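Local atomic coordinates of sulfite dehydrogenase (Paracoccus pantotrophus, PDB entry 2XTS), a protein that oxidises protein-bound sulfane sulfur in the Sox system, using a molybdenum cofactor and a heme c cytochrome partner for electron transfer. Residues A[99-102]-A[103-107]; A[183-186]-A[187-191]. One frame throughout, in Å; residues are numbered along the deposited sequence.

In the fold
Both contacts join a strand to the short helix after it. Their strands, 99-101 and 181-184, are the outermost strands within this chain of one mixed sheet in the molybdopterin-binding domain. The two centres lie about 21 Å apart, and the nearest atoms are about 12 Å apart. Both are partly buried, but contact 2 has exposed residues on its helix and contact 1 has none among its touching residues. Contact 1 starts its helix with a capping box, and two waters bridge its polar groups. A cytochrome chain extends the sheet beside it. Contact 2 has Pro-184 at the N-cap, so the helix start relies on a backbone carbonyl and apolar packing, with a lysine-aspartate salt bridge further along. No other protein chain touches contact 2.

Contact 1: A[99-102]-A[103-107]; sequences LVFT and FEDLL
Thr-102 and Asp-105 form a capping box between strand 99-101 and helix 103-106. Thr-102 is the N-cap residue. Phe-103 opens the helix and points its CB away from the strand; its ring meets Phe-196 edge-to-face. Glu-104 follows with an extended side chain. Water 2 joins its OE2 to Thr-102 OG1, 2.8 Å from each of these two oxygens. Asp-105 completes the box with its backbone N and its carboxylate. The Asp-105 N donates to Thr-102 OG1 at 3.2 Å. In return, Thr-102 N donates to Asp-105 OD2 at 2.9 Å, in a nearly straight bond (168°). This N-H comes from above the carboxylate plane, 44° out of it. The Asp-105 side chain turns back to the strand because CG lies anti to its own carbonyl carbon (chi1 -65°). Asp-105 CB also sits at the edge of the Phe-101 ring. Water 1 donates to Asp-105 OD2 and to Val-100 O, so OD2 accepts two bonds. With an alanine here, Thr-102 N and water 1 would probably both lose their carboxylate acceptor, and the helix start would be less firmly tied to the strand. Leu-106 N donates to Thr-102 O, starting the helical bonding. The Leu-106 side chain touches Leu-89, Leu-156 and Leu-194. Towards the strand, Leu-106 CD2 lies 4.0 Å from Phe-101 CB.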
ATOM      1  N   LEU A  99     -34.009   2.685  -3.929  1.00 10.89           N
ATOM      2  CA  LEU A  99     -33.221   2.064  -5.003  1.00 10.94           C
ATOM      3  C   LEU A  99     -32.474   0.816  -4.556  1.00 10.73           C
ATOM      4  O   LEU A  99     -32.137   0.673  -3.386  1.00 11.53           O
ATOM      5  CB  LEU A  99     -32.200   3.056  -5.572  1.00 11.36           C
ATOM      6  CG  LEU A  99     -32.782   4.298  -6.251  1.00 12.70           C
ATOM      7  CD1 LEU A  99     -31.693   5.295  -6.599  1.00 13.97           C
ATOM      8  CD2 LEU A  99     -33.653   3.963  -7.474  1.00 14.88           C
ATOM      9  N   VAL A 100     -32.234  -0.063  -5.519  1.00  9.95           N
ATOM     10  CA  VAL A 100     -31.313  -1.184  -5.365  1.00 10.04           C
ATOM     11  C   VAL A 100     -30.245  -1.011  -6.447  1.00 10.25           C
ATOM     12  O   VAL A 100     -30.567  -0.803  -7.641  1.00 10.28           O
ATOM     13  CB  VAL A 100     -31.976  -2.547  -5.546  1.00 10.37           C
ATOM     14  CG1 VAL A 100     -30.904  -3.685  -5.569  1.00 11.25           C
ATOM     15  CG2 VAL A 100     -32.994  -2.763  -4.442  1.00 11.56           C
ATOM     16  N   PHE A 101     -28.980  -1.098  -6.031  1.00 10.15           N
ATOM     17  CA  PHE A 101     -27.814  -1.063  -6.913  1.00 10.08           C
ATOM     18  C   PHE A 101     -27.073  -2.397  -6.879  1.00 10.06           C
ATOM     19  O   PHE A 101     -26.958  -3.041  -5.831  1.00 10.84           O
ATOM     20  CB  PHE A 101     -26.793  -0.002  -6.466  1.00 10.15           C
ATOM     21  CG  PHE A 101     -27.326   1.398  -6.456  1.00 10.95           C
ATOM     22  CD1 PHE A 101     -27.427   2.125  -7.627  1.00 11.26           C
ATOM     23  CD2 PHE A 101     -27.709   1.999  -5.281  1.00 14.73           C
ATOM     24  CE1 PHE A 101     -27.925   3.413  -7.631  1.00 13.76           C
ATOM     25  CE2 PHE A 101     -28.195   3.288  -5.282  1.00 15.91           C
ATOM     26  CZ  PHE A 101     -28.293   3.998  -6.451  1.00 13.63           C
ATOM     27  N   THR A 102     -26.585  -2.802  -8.038  1.00 10.53           N
ATOM     28  CA  THR A 102     -25.633  -3.880  -8.140  1.00 10.30           C
ATOM     29  C   THR A 102     -24.218  -3.304  -8.065  1.00 10.07           C
ATOM     30  O   THR A 102     -24.013  -2.101  -8.186  1.00 10.03           O
ATOM     31  CB  THR A 102     -25.772  -4.610  -9.463  1.00 11.30           C
ATOM     32  OG1 THR A 102     -25.497  -3.688 -10.512  1.00 12.64           O
ATOM     33  CG2 THR A 102     -27.185  -5.134  -9.643  1.00 12.37           C
ATOM     34  N   PHE A 103     -23.221  -4.164  -7.902  1.00  9.72           N
ATOM     35  CA  PHE A 103     -21.859  -3.671  -7.918  1.00  9.85           C
ATOM     36  C   PHE A 103     -21.490  -3.063  -9.286  1.00 10.51           C
ATOM     37  O   PHE A 103     -20.816  -2.044  -9.375  1.00 10.45           O
ATOM     38  CB  PHE A 103     -20.858  -4.749  -7.485  1.00  9.91           C
ATOM     39  CG  PHE A 103     -19.511  -4.177  -7.164  1.00 10.34           C
ATOM     40  CD1 PHE A 103     -19.286  -3.584  -5.923  1.00 10.86           C
ATOM     41  CD2 PHE A 103     -18.506  -4.138  -8.107  1.00 10.44           C
ATOM     42  CE1 PHE A 103     -18.092  -3.004  -5.635  1.00 12.46           C
ATOM     43  CE2 PHE A 103     -17.278  -3.555  -7.816  1.00 11.23           C
ATOM     44  CZ  PHE A 103     -17.085  -2.988  -6.587  1.00 11.56           C
ATOM     45  N   GLU A 104     -21.964  -3.682 -10.362  1.00 10.87           N
ATOM     46  CA  GLU A 104     -21.759  -3.161 -11.704  1.00 12.12           C
ATOM     47  C   GLU A 104     -22.236  -1.707 -11.803  1.00 11.12           C
ATOM     48  O   GLU A 104     -21.553  -0.866 -12.397  1.00 12.19           O
ATOM     49  CB  GLU A 104     -22.471  -4.054 -12.706  1.00 13.69           C
ATOM     50  CG  GLU A 104     -22.437  -3.561 -14.110  1.00 17.74           C
ATOM     51  CD  GLU A 104     -23.163  -4.489 -15.051  1.00 23.49           C
ATOM     52  OE1 GLU A 104     -22.484  -5.260 -15.762  1.00 28.07           O
ATOM     53  OE2 GLU A 104     -24.409  -4.427 -15.080  1.00 27.59           O
ATOM     54  N   ASP A 105     -23.399  -1.414 -11.205  1.00 10.83           N
ATOM     55  CA  ASP A 105     -23.929  -0.055 -11.197  1.00 11.08           C
ATOM     56  C   ASP A 105     -22.963   0.907 -10.483  1.00 10.12           C
ATOM     57  O   ASP A 105     -22.732   2.032 -10.912  1.00 10.72           O
ATOM     58  CB  ASP A 105     -25.277   0.057 -10.457  1.00 10.89           C
ATOM     59  CG  ASP A 105     -26.417  -0.709 -11.102  1.00 13.04           C
ATOM     60  OD1 ASP A 105     -26.444  -0.841 -12.347  1.00 15.08           O
ATOM     61  OD2 ASP A 105     -27.328  -1.105 -10.333  1.00 14.35           O
ATOM     62  N   LEU A 106     -22.471   0.468  -9.328  1.00  9.99           N
ATOM     63  CA  LEU A 106     -21.654   1.333  -8.507  1.00 10.12           C
ATOM     64  C   LEU A 106     -20.343   1.742  -9.173  1.00  9.78           C
ATOM     65  O   LEU A 106     -19.831   2.828  -8.919  1.00  9.45           O
ATOM     66  CB  LEU A 106     -21.400   0.652  -7.170  1.00 11.13           C
ATOM     67  CG  LEU A 106     -22.661   0.512  -6.301  1.00 12.43           C
ATOM     68  CD1 LEU A 106     -22.363  -0.319  -5.083  1.00 13.84           C
ATOM     69  CD2 LEU A 106     -23.282   1.843  -5.869  1.00 12.50           C
ATOM     70  N   LEU A 107     -19.818   0.882 -10.048  1.00  9.52           N
ATOM     71  CA  LEU A 107     -18.597   1.192 -10.804  1.00  9.46           C
ATOM     72  C   LEU A 107     -18.829   2.236 -11.897  1.00  9.43           C
ATOM     73  O   LEU A 107     -17.900   2.603 -12.599  1.00  9.80           O
ATOM     74  CB  LEU A 107     -18.009  -0.068 -11.441  1.00 10.19           C
ATOM     75  CG  LEU A 107     -17.428  -1.102 -10.475  1.00 11.21           C
ATOM     76  CD1 LEU A 107     -17.107  -2.341 -11.279  1.00 12.10           C
ATOM     77  CD2 LEU A 107     -16.162  -0.583  -9.770  1.00 14.15           C
TER
HETATM   78  O   HOH W   1     -29.760  -2.270  -9.946  1.00 18.15           O
HETATM   79  O   HOH W   2     -26.216  -4.769 -12.963  1.00 24.65           O

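Contact 2: A[183-186]-A[187-191]; sequences FPME and KVMDD
Helix 185-191 starts directly after strand 181-184, with Pro-184 at the N-cap. Pro-184 O receives two weak backbone bonds, from Lys-187 N at 3.1 Å and from Val-188 N at 3.3 Å. The next helical bond is firmer: Met-189 N donates to Met-185 O at 3.0 Å. Val-188 packs with both branches. Its CG2 lies 3.7 Å from Phe-183 CB, and its CG1 lies 4.0 Å from Met-185 SD. Met-185 CG lies anti to the backbone N (chi1 -162°) and the chain bends at chi2 (54°), which brings SD beside Val-188. One turn on, Met-189 CG meets Met-185 CG at 4.0 Å, and the two chains cross at a slant. Lys-187 bends at chi2 and then runs straight to Asp-191. Lys-187 NZ forms a salt bridge to Asp-191 OD1 at 2.7 Å, and OD1 uses its syn lone pair. Lys-187 NZ also donates to Pro-216 O, and the lysine makes a cation-pi contact with Trp-218. The ammonium of this buried lysine is thus held by Asp-191 of its own helix and by Pro-216 and Trp-218. Phe-183, Met-185 and Val-188 all touch Leu-169 of strand 168-173. Val-188 and Met-189 also reach helix 153-160, so helix 185-191 packs against both that strand and that helix.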
ATOM      1  N   PHE A 183     -25.871   8.369  11.232  1.00  7.33           N
ATOM      2  CA  PHE A 183     -25.021   9.504  10.870  1.00  7.47           C
ATOM      3  C   PHE A 183     -25.888  10.743  10.653  1.00  7.93           C
ATOM      4  O   PHE A 183     -26.906  10.660   9.976  1.00  8.06           O
ATOM      5  CB  PHE A 183     -24.360   9.245   9.511  1.00  7.40           C
ATOM      6  CG  PHE A 183     -23.400   8.111   9.458  1.00  8.53           C
ATOM      7  CD1 PHE A 183     -23.837   6.817   9.455  1.00  8.50           C
ATOM      8  CD2 PHE A 183     -22.045   8.346   9.331  1.00  9.73           C
ATOM      9  CE1 PHE A 183     -22.920   5.772   9.372  1.00  7.98           C
ATOM     10  CE2 PHE A 183     -21.138   7.306   9.211  1.00 11.40           C
ATOM     11  CZ  PHE A 183     -21.575   6.021   9.262  1.00 10.42           C
ATOM     12  N   PRO A 184     -25.449  11.910  11.136  1.00  8.34           N
ATOM     13  CA  PRO A 184     -26.142  13.126  10.724  1.00  8.56           C
ATOM     14  C   PRO A 184     -25.906  13.413   9.247  1.00  8.64           C
ATOM     15  O   PRO A 184     -24.807  13.213   8.741  1.00  8.48           O
ATOM     16  CB  PRO A 184     -25.497  14.204  11.591  1.00 10.10           C
ATOM     17  CG  PRO A 184     -24.162  13.703  11.874  1.00 10.92           C
ATOM     18  CD  PRO A 184     -24.236  12.220  11.916  1.00  8.62           C
ATOM     19  N   MET A 185     -26.919  13.939   8.570  1.00  9.70           N
ATOM     20  CA  MET A 185     -26.821  14.159   7.129  1.00 11.02           C
ATOM     21  C   MET A 185     -25.689  15.125   6.771  1.00 10.11           C
ATOM     22  O   MET A 185     -25.068  14.974   5.738  1.00 10.91           O
ATOM     23  CB  MET A 185     -28.161  14.675   6.571  1.00 12.23           C
ATOM     24  CG  MET A 185     -28.357  14.540   5.059  1.00 17.07           C
ATOM     25  SD  MET A 185     -28.129  12.861   4.387  1.00 23.21           S
ATOM     26  CE  MET A 185     -29.178  11.887   5.431  1.00 22.95           C
ATOM     27  N   GLU A 186     -25.352  16.064   7.639  1.00 10.25           N
ATOM     28  CA  GLU A 186     -24.252  16.980   7.340  1.00 11.26           C
ATOM     29  C   GLU A 186     -22.917  16.262   7.116  1.00 10.55           C
ATOM     30  O   GLU A 186     -22.150  16.607   6.235  1.00 11.85           O
ATOM     31  CB  GLU A 186     -24.084  18.024   8.445  1.00 12.71           C
ATOM     32  CG  GLU A 186     -23.064  19.099   8.109  1.00 17.16           C
ATOM     33  CD  GLU A 186     -22.876  20.140   9.204  1.00 23.09           C
ATOM     34  OE1 GLU A 186     -23.479  20.028  10.298  1.00 26.65           O
ATOM     35  OE2 GLU A 186     -22.111  21.088   8.961  1.00 28.71           O
ATOM     36  N   LYS A 187     -22.653  15.237   7.904  1.00  9.85           N
ATOM     37  CA  LYS A 187     -21.426  14.474   7.717  1.00  8.84           C
ATOM     38  C   LYS A 187     -21.482  13.641   6.447  1.00  9.32           C
ATOM     39  O   LYS A 187     -20.525  13.590   5.677  1.00  8.96           O
ATOM     40  CB  LYS A 187     -21.153  13.582   8.932  1.00  9.30           C
ATOM     41  CG  LYS A 187     -19.923  12.656   8.782  1.00  8.78           C
ATOM     42  CD  LYS A 187     -18.626  13.430   8.637  1.00  8.55           C
ATOM     43  CE  LYS A 187     -17.398  12.529   8.683  1.00  8.73           C
ATOM     44  NZ  LYS A 187     -16.133  13.242   8.370  1.00  9.40           N
ATOM     45  N   VAL A 188     -22.599  12.963   6.253  1.00  9.60           N
ATOM     46  CA  VAL A 188     -22.819  12.161   5.052  1.00 10.20           C
ATOM     47  C   VAL A 188     -22.514  12.951   3.789  1.00 10.38           C
ATOM     48  O   VAL A 188     -21.857  12.455   2.879  1.00 12.17           O
ATOM     49  CB  VAL A 188     -24.304  11.664   5.001  1.00 10.75           C
ATOM     50  CG1 VAL A 188     -24.647  11.019   3.664  1.00 12.23           C
ATOM     51  CG2 VAL A 188     -24.618  10.714   6.175  1.00 12.13           C
ATOM     52  N   MET A 189     -23.052  14.163   3.732  1.00 11.29           N
ATOM     53  CA  MET A 189     -22.943  15.006   2.559  1.00 12.19           C
ATOM     54  C   MET A 189     -21.588  15.667   2.408  1.00 12.98           C
ATOM     55  O   MET A 189     -21.298  16.233   1.350  1.00 15.02           O
ATOM     56  CB  MET A 189     -24.045  16.061   2.596  1.00 12.52           C
ATOM     57  CG  MET A 189     -25.429  15.488   2.438  1.00 13.83           C
ATOM     58  SD  MET A 189     -25.685  14.530   0.930  1.00 18.02           S
ATOM     59  CE  MET A 189     -25.750  15.815  -0.320  1.00 21.49           C
ATOM     60  N   ASP A 190     -20.761  15.620   3.449  1.00 12.47           N
ATOM     61  CA  ASP A 190     -19.427  16.227   3.448  1.00 12.80           C
ATOM     62  C   ASP A 190     -18.431  15.262   2.773  1.00 12.35           C
ATOM     63  O   ASP A 190     -18.118  15.445   1.594  1.00 14.40           O
ATOM     64  CB  ASP A 190     -19.036  16.605   4.885  1.00 13.82           C
ATOM     65  CG  ASP A 190     -17.641  17.201   5.004  1.00 16.26           C
ATOM     66  OD1 ASP A 190     -16.917  17.339   3.989  1.00 21.25           O
ATOM     67  OD2 ASP A 190     -17.261  17.496   6.156  1.00 20.89           O
ATOM     68  N   ASP A 191     -17.962  14.233   3.479  1.00 12.18           N
ATOM     69  CA  ASP A 191     -16.859  13.423   2.982  1.00 11.50           C
ATOM     70  C   ASP A 191     -16.998  11.922   3.226  1.00 10.31           C
ATOM     71  O   ASP A 191     -16.021  11.191   3.136  1.00 11.54           O
ATOM     72  CB  ASP A 191     -15.531  13.932   3.552  1.00 12.07           C
ATOM     73  CG  ASP A 191     -15.453  13.856   5.063  1.00 11.79           C
ATOM     74  OD1 ASP A 191     -16.466  13.511   5.719  1.00 11.99           O
ATOM     75  OD2 ASP A 191     -14.364  14.169   5.597  1.00 15.08           O
TER